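Local coordinates for regulatory protein recX (Lactobacillus salivarius, PDB 3E3V) that probably modulates the activity of the recombinase RecA, this chain being the part that holds the tandem three-helix domains of RecX, at residues Lys87-Asn92 and Asp105-Tyr110; Val120-Lys125 and Gln144-Lys149. One frame throughout, in Å; residues are numbered along the deposited sequence.

How the contacts relate
Contact 1 belongs to the second three-helix region of RecX and contact 2 to the third, and they follow each other in series along the chain. Their centres lie about 17 Å apart; that of contact 1 is about 6 Å from the centre of the chain, that of contact 2 about 18 Å. They nevertheless touch: Val88 CG2 of contact 1 packs 3.3 Å from Lys149 O and 3.8 Å from Thr148 O of contact 2. Backbone bonds of Lys87 with Gly150 and of Lys149 with Gly85 tie the same two regions together. Tyr110 of contact 1 also lies just ahead of helix 112-129, which carries Val120-Lys125.

Contact 1 (Lys87-Asn92 and Asp105-Tyr110); sequences KVIKLN and DALILY
Leu107 divides its two methyls between consecutive residues of the facing helix. CD2 meets Ile89 CG2 at 3.8 Å, while CD1 presses on Lys90 CB at 3.6 Å, close to the helix backbone. Ile89 is shared out in the same way. Its CG1 lies beside the backbone N (chi1 -69°), which carries CD1 toward Tyr110 and leaves CG2 for Leu107. Ile89 and Leu107 cross obliquely, and no hydrogen bond passes between the segments.

The aromatic part of the contact is an edge approach. Ile89 CD1 lies near the plane of the Tyr110 ring, 3.7 Å from CD2 and only slightly farther from CE2, and the side chains run at about a right angle. Tyr110 is placed by a type I turn, Leu107 to Tyr110, closed by Tyr110 N to Leu107 O at 2.8 Å; the ring also touches Met79 on helix 67-81 and Gln115 and Lys118 on helix 112-129.

Helices 86-94 and 100-107 face each other here inside the second three-helix domain of RecX, a helix-turn-helix relative, and helix 67-81 adds Ala71 against Ala106.

Lys90 divides by chemistry: its first carbons meet Leu107 CD1, whereas the rest of the chain leads away, bends at its last torsion (chi4 -54°) and ends with NZ in a salt bridge with Asp100.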
loop_
_atom_site.group_PDB
_atom_site.type_symbol
_atom_site.label_atom_id
_atom_site.label_comp_id
_atom_site.label_asym_id
_atom_site.label_seq_id
_atom_site.Cartn_x
_atom_site.Cartn_y
_atom_site.Cartn_z
ATOM N N LYS A 87 -8.022 3.599 0.297
ATOM C CA LYS A 87 -7.586 4.783 -0.435
ATOM C C LYS A 87 -6.175 5.258 -0.125
ATOM O O LYS A 87 -5.461 5.691 -1.027
ATOM C CB LYS A 87 -8.568 5.928 -0.225
ATOM C CG LYS A 87 -9.971 5.640 -0.745
ATOM C CD LYS A 87 -10.841 6.879 -0.584
ATOM C CE LYS A 87 -12.319 6.560 -0.717
ATOM N NZ LYS A 87 -13.121 7.745 -0.272
ATOM N N VAL A 88 -5.767 5.192 1.140
ATOM C CA VAL A 88 -4.421 5.622 1.489
ATOM C C VAL A 88 -3.438 4.527 1.080
ATOM O O VAL A 88 -2.345 4.805 0.586
ATOM C CB VAL A 88 -4.293 5.936 3.007
ATOM C CG1 VAL A 88 -2.836 6.221 3.364
ATOM C CG2 VAL A 88 -5.140 7.182 3.348
ATOM N N ILE A 89 -3.830 3.277 1.264
ATOM C CA ILE A 89 -2.961 2.166 0.882
ATOM C C ILE A 89 -2.665 2.295 -0.615
ATOM O O ILE A 89 -1.535 2.099 -1.060
ATOM C CB ILE A 89 -3.642 0.803 1.190
ATOM C CG1 ILE A 89 -3.739 0.621 2.716
ATOM C CG2 ILE A 89 -2.852 -0.349 0.571
ATOM C CD1 ILE A 89 -4.648 -0.520 3.176
ATOM N N LYS A 90 -3.688 2.665 -1.378
ATOM C CA LYS A 90 -3.559 2.810 -2.818
ATOM C C LYS A 90 -2.627 3.942 -3.236
ATOM O O LYS A 90 -1.803 3.765 -4.130
ATOM C CB LYS A 90 -4.939 3.014 -3.468
ATOM C CG LYS A 90 -4.888 3.007 -5.009
ATOM C CD LYS A 90 -6.228 3.409 -5.652
ATOM C CE LYS A 90 -6.127 3.427 -7.177
ATOM N NZ LYS A 90 -5.002 4.302 -7.662
ATOM N N LEU A 91 -2.757 5.108 -2.611
ATOM C CA LEU A 91 -1.884 6.211 -2.967
ATOM C C LEU A 91 -0.456 5.900 -2.534
ATOM O O LEU A 91 0.491 6.390 -3.139
ATOM C CB LEU A 91 -2.377 7.533 -2.356
ATOM C CG LEU A 91 -2.238 7.882 -0.876
ATOM C CD1 LEU A 91 -0.807 8.316 -0.549
ATOM C CD2 LEU A 91 -3.202 9.027 -0.563
ATOM N N ASN A 92 -0.283 5.083 -1.496
ATOM C CA ASN A 92 1.075 4.724 -1.080
ATOM C C ASN A 92 1.660 3.855 -2.190
ATOM O O ASN A 92 2.818 4.024 -2.595
ATOM C CB ASN A 92 1.078 3.966 0.256
ATOM C CG ASN A 92 0.769 4.868 1.437
ATOM O OD1 ASN A 92 0.964 6.071 1.372
ATOM N ND2 ASN A 92 0.293 4.284 2.522
ATOM N N ASP A 105 -6.210 -4.606 -7.966
ATOM C CA ASP A 105 -6.319 -6.055 -7.843
ATOM C C ASP A 105 -5.876 -6.471 -6.450
ATOM O O ASP A 105 -6.518 -7.285 -5.789
ATOM C CB ASP A 105 -5.424 -6.764 -8.857
ATOM C CG ASP A 105 -6.022 -6.797 -10.244
ATOM O OD1 ASP A 105 -7.236 -6.515 -10.387
ATOM O OD2 ASP A 105 -5.274 -7.119 -11.191
ATOM N N ALA A 106 -4.760 -5.906 -6.011
ATOM C CA ALA A 106 -4.215 -6.227 -4.713
ATOM C C ALA A 106 -5.133 -5.837 -3.561
ATOM O O ALA A 106 -5.246 -6.569 -2.568
ATOM C CB ALA A 106 -2.852 -5.564 -4.556
ATOM N N LEU A 107 -5.797 -4.693 -3.689
ATOM C CA LEU A 107 -6.677 -4.211 -2.630
ATOM C C LEU A 107 -7.889 -5.090 -2.408
ATOM O O LEU A 107 -8.569 -4.991 -1.386
ATOM C CB LEU A 107 -7.077 -2.754 -2.906
ATOM C CG LEU A 107 -5.985 -1.790 -2.408
ATOM C CD1 LEU A 107 -6.155 -0.388 -3.001
ATOM C CD2 LEU A 107 -6.048 -1.760 -0.873
ATOM N N ILE A 108 -8.142 -5.977 -3.359
ATOM C CA ILE A 108 -9.251 -6.904 -3.238
ATOM C C ILE A 108 -9.070 -7.749 -1.977
ATOM O O ILE A 108 -10.040 -8.270 -1.429
ATOM C CB ILE A 108 -9.321 -7.840 -4.457
ATOM C CG1 ILE A 108 -9.566 -7.017 -5.729
ATOM C CG2 ILE A 108 -10.399 -8.877 -4.246
ATOM C CD1 ILE A 108 -10.821 -6.177 -5.691
ATOM N N LEU A 109 -7.828 -7.882 -1.513
ATOM C CA LEU A 109 -7.560 -8.668 -0.309
ATOM C C LEU A 109 -8.097 -7.987 0.943
ATOM O O LEU A 109 -8.358 -8.648 1.948
ATOM C CB LEU A 109 -6.055 -8.924 -0.148
ATOM C CG LEU A 109 -5.370 -9.755 -1.236
ATOM C CD1 LEU A 109 -3.852 -9.678 -1.058
ATOM C CD2 LEU A 109 -5.864 -11.210 -1.174
ATOM N N TYR A 110 -8.265 -6.668 0.891
ATOM C CA TYR A 110 -8.780 -5.953 2.056
ATOM C C TYR A 110 -10.301 -5.962 1.971
ATOM O O TYR A 110 -10.922 -4.969 1.608
ATOM C CB TYR A 110 -8.253 -4.509 2.093
ATOM C CG TYR A 110 -8.184 -3.933 3.490
ATOM C CD1 TYR A 110 -8.762 -4.607 4.562
ATOM C CD2 TYR A 110 -7.526 -2.736 3.742
ATOM C CE1 TYR A 110 -8.684 -4.120 5.838
ATOM C CE2 TYR A 110 -7.444 -2.230 5.027
ATOM C CZ TYR A 110 -8.024 -2.927 6.076
ATOM O OH TYR A 110 -7.944 -2.442 7.367
#

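Contact 2 (Val120-Lys125 and Gln144-Lys149); sequences VTLAEK and QSLLTK
Ser145 O, one helical turn before the Lys149 whose side chain touches Leu122, receives two donors from its own segment. Thr148 OG1 donates to it at 2.9 Å, the donor tilted 31° from the carbonyl plane. The other is Lys149 N, whose bond to Ser145 O is weak at 3.2 Å; the same amide makes a further weak bond to Leu146 O. The amide of Lys149 is thus divided between two carbonyls, and Thr148 adds a side-chain bond to one of them.

Across the contact the meeting is apolar and centres on one methyl. Leu122 CD1 stands 4.2 Å from Leu146 CD2 and, with the same spacing, 4.2 Å from Lys149 CD. Those two partners are three residues apart in sequence, and their carbons subtend about 75° at the methyl, so the one methyl faces both. Leu146 comes in at a slant, its CG beside the backbone N (chi1 -68°), which swings CD2 toward Leu122 although its CB does not point straight across.

Helices 112-129 and 135-148 are thereby joined within the third three-helix domain of RecX. Ile156 on helix 153-165 and Phe151 pack on Leu146 as well, so the leucine belongs to a shared core.

Lys149 combines two roles: its CD lies against Leu122, while NZ forms a salt bridge with Asp83, which itself touches Leu122. Spacings of 4.2 Å and the absence of any cross-segment hydrogen bond are consistent with an association resting on van der Waals contact, the salt bridge of Lys149 running to Asp83, outside the two segments.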
loop_
_atom_site.group_PDB
_atom_site.type_symbol
_atom_site.label_atom_id
_atom_site.label_comp_id
_atom_site.label_asym_id
_atom_site.label_seq_id
_atom_site.Cartn_x
_atom_site.Cartn_y
_atom_site.Cartn_z
ATOM N N VAL A 120 -13.882 -0.540 13.385
ATOM C CA VAL A 120 -14.626 -0.581 14.652
ATOM C C VAL A 120 -13.657 -0.404 15.814
ATOM O O VAL A 120 -13.974 0.255 16.806
ATOM C CB VAL A 120 -15.378 -1.926 14.828
ATOM C CG1 VAL A 120 -15.863 -2.076 16.267
ATOM C CG2 VAL A 120 -16.570 -1.975 13.883
ATOM N N THR A 121 -12.477 -1.006 15.679
ATOM C CA THR A 121 -11.436 -0.925 16.693
ATOM C C THR A 121 -10.983 0.518 16.869
ATOM O O THR A 121 -10.815 0.993 17.990
ATOM C CB THR A 121 -10.226 -1.784 16.293
ATOM O OG1 THR A 121 -10.632 -3.154 16.220
ATOM C CG2 THR A 121 -9.102 -1.645 17.304
ATOM N N LEU A 122 -10.786 1.218 15.757
ATOM C CA LEU A 122 -10.351 2.609 15.816
ATOM C C LEU A 122 -11.496 3.460 16.342
ATOM O O LEU A 122 -11.301 4.317 17.202
ATOM C CB LEU A 122 -9.934 3.091 14.421
ATOM C CG LEU A 122 -9.009 2.108 13.680
ATOM C CD1 LEU A 122 -8.800 2.555 12.237
ATOM C CD2 LEU A 122 -7.671 1.996 14.415
ATOM N N ALA A 123 -12.695 3.213 15.820
ATOM C CA ALA A 123 -13.879 3.952 16.237
ATOM C C ALA A 123 -14.139 3.806 17.742
ATOM O O ALA A 123 -14.537 4.764 18.403
ATOM C CB ALA A 123 -15.095 3.480 15.443
ATOM N N GLU A 124 -13.925 2.614 18.286
ATOM C CA GLU A 124 -14.139 2.415 19.710
ATOM C C GLU A 124 -13.199 3.289 20.543
ATOM O O GLU A 124 -13.621 3.885 21.535
ATOM C CB GLU A 124 -13.948 0.943 20.085
ATOM C CG GLU A 124 -15.047 0.026 19.565
ATOM C CD GLU A 124 -14.856 -1.421 19.994
ATOM O OE1 GLU A 124 -14.878 -1.691 21.213
ATOM O OE2 GLU A 124 -14.681 -2.290 19.113
ATOM N N LYS A 125 -11.932 3.372 20.142
ATOM C CA LYS A 125 -10.955 4.187 20.868
ATOM C C LYS A 125 -11.348 5.651 20.828
ATOM O O LYS A 125 -11.298 6.345 21.841
ATOM C CB LYS A 125 -9.562 4.036 20.259
ATOM C CG LYS A 125 -8.932 2.676 20.452
ATOM C CD LYS A 125 -7.602 2.573 19.711
ATOM C CE LYS A 125 -7.011 1.182 19.868
ATOM N NZ LYS A 125 -5.784 1.001 19.048
ATOM N N GLN A 144 -14.873 11.443 10.306
ATOM C CA GLN A 144 -13.831 12.303 9.767
ATOM C C GLN A 144 -12.470 11.615 9.850
ATOM O O GLN A 144 -11.699 11.588 8.884
ATOM C CB GLN A 144 -13.821 13.609 10.565
ATOM C CG GLN A 144 -12.934 14.710 10.022
ATOM C CD GLN A 144 -13.012 15.969 10.875
ATOM O OE1 GLN A 144 -14.105 16.496 11.121
ATOM N NE2 GLN A 144 -11.857 16.449 11.343
ATOM N N SER A 145 -12.172 11.059 11.015
ATOM C CA SER A 145 -10.906 10.369 11.216
ATOM C C SER A 145 -10.774 9.185 10.242
ATOM O O SER A 145 -9.735 9.002 9.601
ATOM C CB SER A 145 -10.807 9.883 12.673
ATOM O OG SER A 145 -9.571 9.223 12.898
ATOM N N LEU A 146 -11.833 8.388 10.131
ATOM C CA LEU A 146 -11.828 7.232 9.232
ATOM C C LEU A 146 -11.699 7.644 7.755
ATOM O O LEU A 146 -11.079 6.931 6.963
ATOM C CB LEU A 146 -13.103 6.399 9.437
ATOM C CG LEU A 146 -13.208 5.685 10.781
ATOM C CD1 LEU A 146 -14.609 5.129 10.996
ATOM C CD2 LEU A 146 -12.179 4.585 10.823
ATOM N N LEU A 147 -12.299 8.777 7.388
ATOM C CA LEU A 147 -12.203 9.277 6.021
ATOM C C LEU A 147 -10.769 9.652 5.681
ATOM O O LEU A 147 -10.261 9.270 4.631
ATOM C CB LEU A 147 -13.090 10.510 5.798
ATOM C CG LEU A 147 -14.582 10.325 5.536
ATOM C CD1 LEU A 147 -15.230 11.688 5.431
ATOM C CD2 LEU A 147 -14.809 9.527 4.244
ATOM N N THR A 148 -10.109 10.392 6.567
ATOM C CA THR A 148 -8.734 10.800 6.306
ATOM C C THR A 148 -7.774 9.605 6.271
ATOM O O THR A 148 -6.673 9.695 5.713
ATOM C CB THR A 148 -8.246 11.846 7.344
ATOM O OG1 THR A 148 -8.283 11.286 8.661
ATOM C CG2 THR A 148 -9.134 13.072 7.307
ATOM N N LYS A 149 -8.205 8.486 6.852
ATOM C CA LYS A 149 -7.408 7.269 6.862
ATOM C C LYS A 149 -7.631 6.410 5.614
ATOM O O LYS A 149 -6.980 5.385 5.438
ATOM C CB LYS A 149 -7.706 6.443 8.118
ATOM C CG LYS A 149 -6.945 6.930 9.340
ATOM C CD LYS A 149 -7.294 6.119 10.574
ATOM C CE LYS A 149 -6.830 6.834 11.829
ATOM N NZ LYS A 149 -5.384 7.184 11.761
#